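Local coordinates for protein adenylate kinase (Cryptosporidium parvum Iowa II, PDB 3BE4) that probably transfers a phosphoryl group from ATP to AMP, as adenylate kinases do, and is seen here with the two-adenosine inhibitor bis(adenosine)-5'-pentaphosphate, at residues 118-122 / 123-127. Sequence-based numbering, arbitrary orientation.
Sequences FEIDD and SEIIE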
ATOM      1  N   PHE A 118       3.284   1.699  -9.933  1.00 18.07           N
ATOM      2  CA  PHE A 118       1.950   1.704 -10.556  1.00 18.34           C
ATOM      3  C   PHE A 118       1.803   3.082 -11.231  1.00 19.94           C
ATOM      4  O   PHE A 118       1.688   4.113 -10.532  1.00 22.89           O
ATOM      5  CB  PHE A 118       0.861   1.632  -9.468  1.00 18.10           C
ATOM      6  CG  PHE A 118       0.609   0.206  -8.950  1.00 18.77           C
ATOM      7  CD1 PHE A 118       1.670  -0.677  -8.585  1.00 23.15           C
ATOM      8  CD2 PHE A 118      -0.699  -0.231  -8.799  1.00 18.92           C
ATOM      9  CE1 PHE A 118       1.357  -2.000  -8.113  1.00 22.06           C
ATOM     10  CE2 PHE A 118      -1.001  -1.456  -8.304  1.00 15.45           C
ATOM     11  CZ  PHE A 118       0.013  -2.416  -7.998  1.00 19.31           C
ATOM     12  N   GLU A 119       1.862   3.103 -12.561  1.00 18.20           N
ATOM     13  CA  GLU A 119       1.728   4.416 -13.243  1.00 19.48           C
ATOM     14  C   GLU A 119       0.271   4.757 -13.469  1.00 20.08           C
ATOM     15  O   GLU A 119      -0.471   4.013 -14.065  1.00 19.60           O
ATOM     16  CB  GLU A 119       2.443   4.374 -14.582  1.00 20.70           C
ATOM     17  CG  GLU A 119       3.884   4.236 -14.385  1.00 24.80           C
ATOM     18  CD  GLU A 119       4.656   4.388 -15.752  1.00 34.31           C
ATOM     19  OE1 GLU A 119       4.431   3.535 -16.648  1.00 29.17           O
ATOM     20  OE2 GLU A 119       5.485   5.350 -15.893  1.00 32.26           O
ATOM     21  N   ILE A 120      -0.092   5.940 -13.018  1.00 17.36           N
ATOM     22  CA  ILE A 120      -1.554   6.343 -13.152  1.00 19.09           C
ATOM     23  C   ILE A 120      -1.570   7.810 -12.907  1.00 19.86           C
ATOM     24  O   ILE A 120      -0.805   8.311 -12.089  1.00 23.10           O
ATOM     25  CB  ILE A 120      -2.470   5.569 -12.176  1.00 17.97           C
ATOM     26  CG1 ILE A 120      -3.924   6.062 -12.294  1.00 17.80           C
ATOM     27  CG2 ILE A 120      -1.966   5.695 -10.806  1.00 19.67           C
ATOM     28  CD1 ILE A 120      -4.939   5.106 -11.585  1.00 19.85           C
ATOM     29  N   ASP A 121      -2.477   8.516 -13.601  1.00 17.72           N
ATOM     30  CA  ASP A 121      -2.479   9.983 -13.433  1.00 17.60           C
ATOM     31  C   ASP A 121      -3.445  10.502 -12.368  1.00 19.82           C
ATOM     32  O   ASP A 121      -4.314   9.791 -11.917  1.00 17.99           O
ATOM     33  CB  ASP A 121      -2.980  10.558 -14.739  1.00 17.50           C
ATOM     34  CG  ASP A 121      -4.354   9.962 -15.155  1.00 20.00           C
ATOM     35  OD1 ASP A 121      -4.437   8.678 -15.422  1.00 26.09           O
ATOM     36  OD2 ASP A 121      -5.433  10.673 -15.135  1.00 21.42           O
ATOM     37  N   ASP A 122      -3.272  11.739 -11.920  1.00 18.14           N
ATOM     38  CA  ASP A 122      -4.051  12.225 -10.775  1.00 17.46           C
ATOM     39  C   ASP A 122      -5.544  12.321 -11.041  1.00 17.19           C
ATOM     40  O   ASP A 122      -6.343  12.084 -10.128  1.00 18.24           O
ATOM     41  CB  ASP A 122      -3.626  13.681 -10.369  1.00 19.02           C
ATOM     42  CG  ASP A 122      -2.211  13.775  -9.885  1.00 27.48           C
ATOM     43  OD1 ASP A 122      -1.550  12.727  -9.702  1.00 26.82           O
ATOM     44  OD2 ASP A 122      -1.774  14.931  -9.589  1.00 30.17           O
ATOM     45  N   SER A 123      -5.942  12.622 -12.301  1.00 17.20           N
ATOM     46  CA  SER A 123      -7.406  12.717 -12.543  1.00 16.11           C
ATOM     47  C   SER A 123      -8.052  11.332 -12.385  1.00 15.62           C
ATOM     48  O   SER A 123      -9.123  11.278 -11.797  1.00 16.73           O
ATOM     49  CB  SER A 123      -7.707  13.185 -13.992  1.00 22.60           C
ATOM     50  OG  SER A 123      -7.304  14.556 -14.060  1.00 27.35           O
ATOM     51  N   GLU A 124      -7.398  10.304 -12.846  1.00 15.60           N
ATOM     52  CA  GLU A 124      -8.049   8.979 -12.655  1.00 14.67           C
ATOM     53  C   GLU A 124      -7.999   8.648 -11.200  1.00 15.60           C
ATOM     54  O   GLU A 124      -8.927   7.993 -10.685  1.00 15.48           O
ATOM     55  CB  GLU A 124      -7.347   7.887 -13.461  1.00 15.92           C
ATOM     56  CG  GLU A 124      -8.249   6.647 -13.422  1.00 15.38           C
ATOM     57  CD  GLU A 124      -8.207   5.706 -14.550  1.00 25.47           C
ATOM     58  OE1 GLU A 124      -7.464   5.833 -15.496  1.00 27.71           O
ATOM     59  OE2 GLU A 124      -8.983   4.734 -14.359  1.00 24.49           O
ATOM     60  N   ILE A 125      -6.950   9.017 -10.473  1.00 14.51           N
ATOM     61  CA  ILE A 125      -6.961   8.671  -8.977  1.00 14.03           C
ATOM     62  C   ILE A 125      -8.178   9.307  -8.313  1.00 13.44           C
ATOM     63  O   ILE A 125      -8.686   8.771  -7.412  1.00 14.61           O
ATOM     64  CB  ILE A 125      -5.643   9.318  -8.280  1.00 14.09           C
ATOM     65  CG1 ILE A 125      -4.444   8.494  -8.856  1.00 16.10           C
ATOM     66  CG2 ILE A 125      -5.750   9.477  -6.805  1.00 17.49           C
ATOM     67  CD1 ILE A 125      -4.556   6.995  -8.224  1.00 19.76           C
ATOM     68  N   ILE A 126      -8.588  10.519  -8.669  1.00 14.33           N
ATOM     69  CA  ILE A 126      -9.716  11.142  -8.037  1.00 15.81           C
ATOM     70  C   ILE A 126     -10.968  10.305  -8.298  1.00 15.23           C
ATOM     71  O   ILE A 126     -11.659  10.149  -7.311  1.00 15.57           O
ATOM     72  CB  ILE A 126      -9.959  12.527  -8.648  1.00 17.08           C
ATOM     73  CG1 ILE A 126      -8.737  13.438  -8.362  1.00 22.69           C
ATOM     74  CG2 ILE A 126     -11.277  13.107  -8.259  1.00 17.42           C
ATOM     75  CD1 ILE A 126      -8.381  13.564  -7.164  1.00 28.72           C
ATOM     76  N   GLU A 127     -11.065   9.628  -9.449  1.00 15.07           N
ATOM     77  CA  GLU A 127     -12.248   8.845  -9.779  1.00 15.42           C
ATOM     78  C   GLU A 127     -12.048   7.532  -8.979  1.00 14.72           C
ATOM     79  O   GLU A 127     -13.088   6.925  -8.498  1.00 14.97           O
ATOM     80  CB  GLU A 127     -12.115   8.522 -11.277  1.00 15.60           C
ATOM     81  CG  GLU A 127     -13.191   7.496 -11.689  1.00 17.10           C
ATOM     82  CD  GLU A 127     -14.638   7.943 -11.561  1.00 22.25           C
ATOM     83  OE1 GLU A 127     -14.848   9.193 -11.313  1.00 22.21           O
ATOM     84  OE2 GLU A 127     -15.456   7.044 -11.978  1.00 21.64           O
TER
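Asp121 OD2 receives the backbone N-H of Glu124, with OD2 and N 3.0 Å apart, and so caps the first turn of helix 122-130. The N-H comes from above the carboxylate plane, 56° out of it, and the bond is moderately bent. What brings the carboxylate back over the turn is the first torsion of Asp121, chi1 55°, which sets CG between the backbone N and the carbonyl carbon. The main chain of the same residue contributes as well: Asp121 O accepts from Ile125 N at 3.1 Å, in the carbonyl plane, and one residue on Asp122 O takes up Ile126 N.

The other carboxylate oxygen, Asp121 OD1, rests against Glu124 CB (3.6 Å) and lies 4.2 Å from Glu124 OE1, the two carboxylate planes being 64° apart. Such a pairing of acids would be costly alone, but Lys203 forms salt bridges to both oxygens and probably offsets it; Arg128 pairs with Glu124 OE2.

Apolar contact comes from Ile120, whose CD1 meets CD1 of the buried Ile125 at 3.9 Å, and Ile120 CG2 touches the same methyl. Beyond, Leu177 of helix 170-184 packs on Ile125, and Asp122 OD1 is hydrogen-bonded to His181 NE2.

The side chain of Glu124 lies about 5 Å from the bound bis(adenosine)-5'-pentaphosphate. The turn illustrates how an Asp N-cap takes up a first-turn N-H that lacks a carbonyl partner within the helix, here where strand 114-119 of the P-loop NTPase fold's parallel sheet leads into helix 122-130.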